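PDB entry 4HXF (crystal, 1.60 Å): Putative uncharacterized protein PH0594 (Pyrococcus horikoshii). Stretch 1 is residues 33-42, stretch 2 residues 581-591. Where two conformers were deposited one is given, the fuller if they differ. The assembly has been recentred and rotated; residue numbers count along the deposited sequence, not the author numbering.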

ATOM      1  N   LYS A  33      -4.739  29.498   5.058  1.00 13.63           N
ATOM      2  CA  LYS A  33      -3.475  29.658   4.409  1.00 13.05           C
ATOM      3  C   LYS A  33      -3.419  28.884   3.120  1.00 13.37           C
ATOM      4  O   LYS A  33      -3.860  27.741   3.132  1.00 13.64           O
ATOM      5  CB  LYS A  33      -2.354  29.191   5.312  1.00 15.27           C
ATOM      6  CG  LYS A  33      -2.216  30.102   6.551  1.00 16.47           C
ATOM      7  CD  LYS A  33      -1.832  31.589   6.321  1.00 19.03           C
ATOM      8  CE  LYS A  33      -0.615  31.840   5.520  1.00 20.61           C
ATOM      9  NZ  LYS A  33       0.515  31.329   6.160  1.00 20.15           N
ATOM     10  N   ALA A  34      -2.878  29.471   2.061  1.00 13.74           N
ATOM     11  CA  ALA A  34      -2.592  28.755   0.821  1.00 13.95           C
ATOM     12  C   ALA A  34      -1.192  28.195   0.935  1.00 15.33           C
ATOM     13  O   ALA A  34      -0.174  28.961   0.909  1.00 17.17           O
ATOM     14  CB  ALA A  34      -2.703  29.763  -0.328  1.00 13.52           C
ATOM     15  N   ASN A  35      -1.104  26.849   0.998  1.00 15.92           N
ATOM     16  CA  ASN A  35       0.185  26.170   1.128  1.00 17.40           C
ATOM     17  C   ASN A  35       0.638  25.712  -0.256  1.00 17.83           C
ATOM     18  O   ASN A  35       0.032  24.808  -0.853  1.00 18.62           O
ATOM     19  CB  ASN A  35       0.076  25.038   2.073  1.00 18.12           C
ATOM     20  CG  ASN A  35       1.393  24.290   2.260  1.00 21.15           C
ATOM     21  OD1 ASN A  35       2.246  24.244   1.371  1.00 22.16           O
ATOM     22  ND2 ASN A  35       1.581  23.744   3.482  1.00 22.04           N
ATOM     23  N   LEU A  36       1.572  26.409  -0.813  1.00 18.63           N
ATOM     24  CA  LEU A  36       2.003  26.119  -2.207  1.00 20.05           C
ATOM     25  C   LEU A  36       2.694  24.800  -2.362  1.00 24.09           C
ATOM     26  O   LEU A  36       2.451  24.060  -3.332  1.00 22.19           O
ATOM     27  CB  LEU A  36       2.918  27.252  -2.669  1.00 23.27           C
ATOM     28  CG  LEU A  36       3.271  27.339  -4.143  1.00 25.89           C
ATOM     29  CD1 LEU A  36       2.040  27.320  -5.106  1.00 28.00           C
ATOM     30  CD2 LEU A  36       4.096  28.649  -4.288  1.00 26.62           C
ATOM     31  N   GLU A  37       3.457  24.416  -1.332  1.00 21.97           N
ATOM     32  CA  GLU A  37       4.214  23.157  -1.362  1.00 25.21           C
ATOM     33  C   GLU A  37       3.305  21.953  -1.356  1.00 24.97           C
ATOM     34  O   GLU A  37       3.521  21.043  -2.140  1.00 28.38           O
ATOM     35  CB  GLU A  37       5.242  23.082  -0.208  1.00 29.65           C
ATOM     36  CG  GLU A  37       6.348  24.115  -0.319  1.00 37.56           C
ATOM     37  CD  GLU A  37       5.891  25.551  -0.094  1.00 45.52           C
ATOM     38  OE1 GLU A  37       4.972  25.842   0.771  1.00 37.30           O
ATOM     39  OE2 GLU A  37       6.488  26.398  -0.822  1.00 44.34           O
ATOM     40  N   SER A  38       2.309  21.892  -0.459  1.00 21.83           N
ATOM     41  CA  SER A  38       1.367  20.808  -0.424  1.00 20.48           C
ATOM     42  C   SER A  38       0.264  20.924  -1.443  1.00 20.58           C
ATOM     43  O   SER A  38      -0.520  19.997  -1.679  1.00 21.52           O
ATOM     44  CB  SER A  38       0.789  20.715   0.986  1.00 22.29           C
ATOM     45  OG  SER A  38      -0.071  21.851   1.244  1.00 23.20           O
ATOM     46  N   ASN A  39       0.125  22.147  -1.996  1.00 19.17           N
ATOM     47  CA  ASN A  39      -0.945  22.533  -2.896  1.00 18.50           C
ATOM     48  C   ASN A  39      -2.335  22.402  -2.336  1.00 20.73           C
ATOM     49  O   ASN A  39      -3.307  21.948  -2.958  1.00 19.89           O
ATOM     50  CB  ASN A  39      -0.779  21.865  -4.292  1.00 18.87           C
ATOM     51  CG  ASN A  39      -1.611  22.589  -5.350  1.00 18.72           C
ATOM     52  OD1 ASN A  39      -1.850  23.775  -5.238  1.00 19.32           O
ATOM     53  ND2 ASN A  39      -2.142  21.837  -6.356  1.00 22.97           N
ATOM     54  N   LYS A  40      -2.490  22.884  -1.100  1.00 17.71           N
ATOM     55  CA  LYS A  40      -3.730  22.838  -0.409  1.00 19.45           C
ATOM     56  C   LYS A  40      -3.993  24.090   0.396  1.00 17.34           C
ATOM     57  O   LYS A  40      -3.030  24.774   0.765  1.00 18.56           O
ATOM     58  CB  LYS A  40      -3.718  21.690   0.690  1.00 23.44           C
ATOM     59  CG  LYS A  40      -3.597  20.307   0.119  1.00 29.16           C
ATOM     60  CD  LYS A  40      -3.351  19.293   1.243  1.00 34.25           C
ATOM     61  N   TYR A  41      -5.253  24.391   0.653  1.00 17.48           N
ATOM     62  CA  TYR A  41      -5.661  25.387   1.602  1.00 17.54           C
ATOM     63  C   TYR A  41      -5.714  24.731   2.998  1.00 18.91           C
ATOM     64  O   TYR A  41      -6.203  23.602   3.129  1.00 21.18           O
ATOM     65  CB  TYR A  41      -6.987  25.961   1.274  1.00 17.74           C
ATOM     66  CG  TYR A  41      -6.891  26.836   0.021  1.00 18.07           C
ATOM     67  CD1 TYR A  41      -7.273  26.336  -1.204  1.00 18.37           C
ATOM     68  CD2 TYR A  41      -6.360  28.089   0.106  1.00 17.20           C
ATOM     69  CE1 TYR A  41      -7.161  27.136  -2.348  1.00 16.60           C
ATOM     70  CE2 TYR A  41      -6.266  28.905  -0.990  1.00 17.40           C
ATOM     71  CZ  TYR A  41      -6.634  28.383  -2.236  1.00 18.50           C
ATOM     72  OH  TYR A  41      -6.622  29.185  -3.380  1.00 20.21           O
ATOM     73  N   GLU A  42      -5.184  25.391   3.977  1.00 15.38           N
ATOM     74  CA  GLU A  42      -5.226  24.939   5.385  1.00 15.26           C
ATOM     75  C   GLU A  42      -6.143  25.851   6.116  1.00 14.96           C
ATOM     76  O   GLU A  42      -6.108  27.072   5.944  1.00 16.57           O
ATOM     77  CB  GLU A  42      -3.820  25.043   5.953  1.00 15.51           C
ATOM     78  CG  GLU A  42      -2.798  24.150   5.290  1.00 17.27           C
ATOM     79  CD  GLU A  42      -1.359  24.378   5.734  1.00 22.03           C
ATOM     80  OE1 GLU A  42      -1.111  25.410   6.340  1.00 21.77           O
ATOM     81  OE2 GLU A  42      -0.461  23.586   5.347  1.00 24.59           O
TER
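Stretch 2, residues 581-591: SIRGSPRHRMK

Stretch 2 sets the start of its helix 586-591 against the hairpin of stretch 1. Tyr 41 OH donates to Gly 584 O (2.6 Å) and accepts from Arg 589 NH1 (2.9 Å), so one hydroxyl ties the loop before the helix to a side chain of its first turn; Arg 589 NE in turn binds Ser 581 O (2.9 Å). The second polar anchor is Asn 39, in the turn of the hairpin with phi/psi 59/46. Its OD1 accepts from Arg 587 N (2.8 Å, 168°), an amide free at the helix start, while its ND2 makes a weak bond to Ser 585 OG (3.3 Å). Ser 585 is the N-cap, its OG also taking a weak bond from His 588 N (3.3 Å). Asn 39 ND2 lies over one face of the Arg 587 guanidinium.

Pro 586 fills the space between these anchors. Its CG sits over the Tyr 41 ring, 4.2 Å from the centroid, and touches Ala 34 CB at 3.9 Å. Leu 36 (chi1 t, chi2 p) brings CD1 to 3.6 Å from Arg 587 CA and 4.2 Å from Met 590 CB. Strands 33-35 and 40-42, paired by backbone hydrogen bonds, carry Ala 34 and Tyr 41, while Leu 36 and Asn 39 lie in the segment that joins them; the axis of 40-42 passes 9.6 Å from that of helix 586-591, their N-to-C directions 115° apart.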

ATOM      1  N   SER A 581      -9.755  32.066 -10.141  1.00 16.18           N
ATOM      2  CA  SER A 581      -8.591  32.972 -10.066  1.00 17.20           C
ATOM      3  C   SER A 581      -8.289  33.180  -8.557  1.00 17.45           C
ATOM      4  O   SER A 581      -7.133  33.396  -8.164  1.00 16.81           O
ATOM      5  CB  SER A 581      -8.882  34.276 -10.794  1.00 17.52           C
ATOM      6  OG  SER A 581     -10.029  34.892 -10.184  1.00 16.45           O
ATOM      7  N   ILE A 582      -9.366  33.118  -7.768  1.00 18.82           N
ATOM      8  CA  ILE A 582      -9.242  33.286  -6.294  1.00 18.24           C
ATOM      9  C   ILE A 582      -9.481  32.002  -5.517  1.00 18.83           C
ATOM     10  O   ILE A 582      -8.958  31.841  -4.433  1.00 19.90           O
ATOM     11  CB  ILE A 582     -10.089  34.504  -5.748  1.00 23.25           C
ATOM     12  CG1 ILE A 582     -11.509  34.407  -6.157  1.00 28.61           C
ATOM     13  CG2 ILE A 582      -9.522  35.878  -6.240  1.00 24.34           C
ATOM     14  CD1 ILE A 582     -12.353  35.446  -5.379  1.00 31.47           C
ATOM     15  N   ARG A 583     -10.136  30.995  -6.105  1.00 18.62           N
ATOM     16  CA  ARG A 583     -10.465  29.750  -5.354  1.00 20.72           C
ATOM     17  C   ARG A 583      -9.834  28.476  -5.835  1.00 18.92           C
ATOM     18  O   ARG A 583     -10.019  27.438  -5.213  1.00 18.21           O
ATOM     19  CB  ARG A 583     -12.028  29.607  -5.276  1.00 24.66           C
ATOM     20  CG  ARG A 583     -12.713  30.706  -4.437  1.00 34.31           C
ATOM     21  CD  ARG A 583     -14.160  30.351  -4.123  1.00 49.75           C
ATOM     22  NE  ARG A 583     -15.022  30.568  -5.282  1.00 63.74           N
ATOM     23  CZ  ARG A 583     -15.466  31.771  -5.709  1.00 78.27           C
ATOM     24  NH1 ARG A 583     -15.130  32.903  -5.072  1.00 82.82           N
ATOM     25  NH2 ARG A 583     -16.255  31.858  -6.791  1.00 69.77           N
ATOM     26  N   GLY A 584      -9.071  28.535  -6.943  1.00 17.99           N
ATOM     27  CA  GLY A 584      -8.326  27.395  -7.458  1.00 17.31           C
ATOM     28  C   GLY A 584      -7.264  26.978  -6.471  1.00 15.61           C
ATOM     29  O   GLY A 584      -6.920  27.734  -5.560  1.00 17.78           O
ATOM     30  N   SER A 585      -6.620  25.861  -6.756  1.00 16.90           N
ATOM     31  CA  SER A 585      -5.569  25.378  -5.889  1.00 17.14           C
ATOM     32  C   SER A 585      -4.422  26.423  -5.873  1.00 17.49           C
ATOM     33  O   SER A 585      -4.225  27.182  -6.887  1.00 16.03           O
ATOM     34  CB  SER A 585      -5.058  24.035  -6.309  1.00 21.79           C
ATOM     35  OG  SER A 585      -4.295  24.117  -7.517  1.00 21.53           O
ATOM     36  N   PRO A 586      -3.635  26.470  -4.802  1.00 15.75           N
ATOM     37  CA  PRO A 586      -2.567  27.453  -4.751  1.00 14.70           C
ATOM     38  C   PRO A 586      -1.662  27.397  -6.025  1.00 16.65           C
ATOM     39  O   PRO A 586      -1.246  28.430  -6.540  1.00 14.86           O
ATOM     40  CB  PRO A 586      -1.806  27.110  -3.465  1.00 16.46           C
ATOM     41  CG  PRO A 586      -2.921  26.570  -2.592  1.00 15.06           C
ATOM     42  CD  PRO A 586      -3.787  25.761  -3.519  1.00 16.62           C
ATOM     43  N   ARG A 587      -1.271  26.200  -6.433  1.00 16.16           N
ATOM     44  CA  ARG A 587      -0.346  26.105  -7.582  1.00 16.75           C
ATOM     45  C   ARG A 587      -0.979  26.542  -8.889  1.00 15.40           C
ATOM     46  O   ARG A 587      -0.371  27.246  -9.757  1.00 15.28           O
ATOM     47  CB  ARG A 587       0.184  24.644  -7.715  1.00 18.09           C
ATOM     48  CG  ARG A 587       1.317  24.426  -8.726  1.00 20.27           C
ATOM     49  CD  ARG A 587       1.699  22.936  -8.850  1.00 23.86           C
ATOM     50  NE  ARG A 587       0.557  22.169  -9.374  1.00 22.46           N
ATOM     51  CZ  ARG A 587       0.052  21.037  -8.880  1.00 26.06           C
ATOM     52  NH1 ARG A 587       0.582  20.407  -7.808  1.00 33.45           N
ATOM     53  NH2 ARG A 587      -1.024  20.499  -9.423  1.00 27.02           N
ATOM     54  N   HIS A 588      -2.223  26.156  -9.086  1.00 15.25           N
ATOM     55  CA  HIS A 588      -3.036  26.680 -10.184  1.00 16.04           C
ATOM     56  C   HIS A 588      -3.081  28.224 -10.218  1.00 15.22           C
ATOM     57  O   HIS A 588      -2.819  28.883 -11.220  1.00 15.48           O
ATOM     58  CB  HIS A 588      -4.433  26.053 -10.022  1.00 16.99           C
ATOM     59  CG  HIS A 588      -5.552  26.689 -10.817  1.00 16.63           C
ATOM     60  ND1 HIS A 588      -6.523  25.919 -11.432  1.00 16.91           N
ATOM     61  CD2 HIS A 588      -5.910  27.989 -11.039  1.00 17.51           C
ATOM     62  CE1 HIS A 588      -7.473  26.728 -11.922  1.00 16.19           C
ATOM     63  NE2 HIS A 588      -7.116  27.987 -11.738  1.00 17.01           N
ATOM     64  N   ARG A 589      -3.365  28.830  -9.048  1.00 14.82           N
ATOM     65  CA  ARG A 589      -3.448  30.251  -9.000  1.00 12.79           C
ATOM     66  C   ARG A 589      -2.137  30.953  -9.233  1.00 12.40           C
ATOM     67  O   ARG A 589      -2.098  31.962  -9.906  1.00 15.56           O
ATOM     68  CB  ARG A 589      -3.988  30.633  -7.606  1.00 13.52           C
ATOM     69  CG  ARG A 589      -5.485  30.380  -7.465  1.00 13.98           C
ATOM     70  CD  ARG A 589      -5.934  30.675  -6.047  1.00 15.97           C
ATOM     71  NE  ARG A 589      -5.895  32.082  -5.889  1.00 15.61           N
ATOM     72  CZ  ARG A 589      -5.813  32.725  -4.694  1.00 18.50           C
ATOM     73  NH1 ARG A 589      -5.867  32.024  -3.579  1.00 18.84           N
ATOM     74  NH2 ARG A 589      -5.724  34.078  -4.640  1.00 18.12           N
ATOM     75  N   MET A 590      -1.055  30.406  -8.709  1.00 13.67           N
ATOM     76  CA  MET A 590       0.310  30.926  -8.943  0.50 14.57           C
ATOM     77  C   MET A 590       0.620  30.985 -10.462  1.00 14.14           C
ATOM     78  O   MET A 590       1.134  31.977 -10.984  1.00 14.28           O
ATOM     79  CB  MET A 590       1.253  30.045  -8.201  0.50 15.71           C
ATOM     80  CG  MET A 590       2.683  30.456  -8.346  0.50 16.24           C
ATOM     81  SD  MET A 590       3.501  29.722  -9.750  0.50 19.27           S
ATOM     82  CE  MET A 590       3.244  27.954  -9.485  0.50 19.61           C
ATOM     83  N   LYS A 591       0.253  29.898 -11.161  1.00 14.32           N
ATOM     84  CA  LYS A 591       0.545  29.764 -12.618  1.00 15.45           C
ATOM     85  C   LYS A 591      -0.319  30.746 -13.372  1.00 14.23           C
ATOM     86  O   LYS A 591       0.199  31.425 -14.302  1.00 14.13           O
ATOM     87  CB  LYS A 591       0.307  28.363 -13.171  1.00 14.77           C
ATOM     88  CG  LYS A 591       1.382  27.363 -12.644  1.00 16.50           C
ATOM     89  CD  LYS A 591       1.084  25.948 -13.102  1.00 16.92           C
ATOM     90  CE  LYS A 591       2.223  25.088 -12.625  1.00 18.02           C
ATOM     91  NZ  LYS A 591       1.986  23.647 -12.893  1.00 15.20           N
TER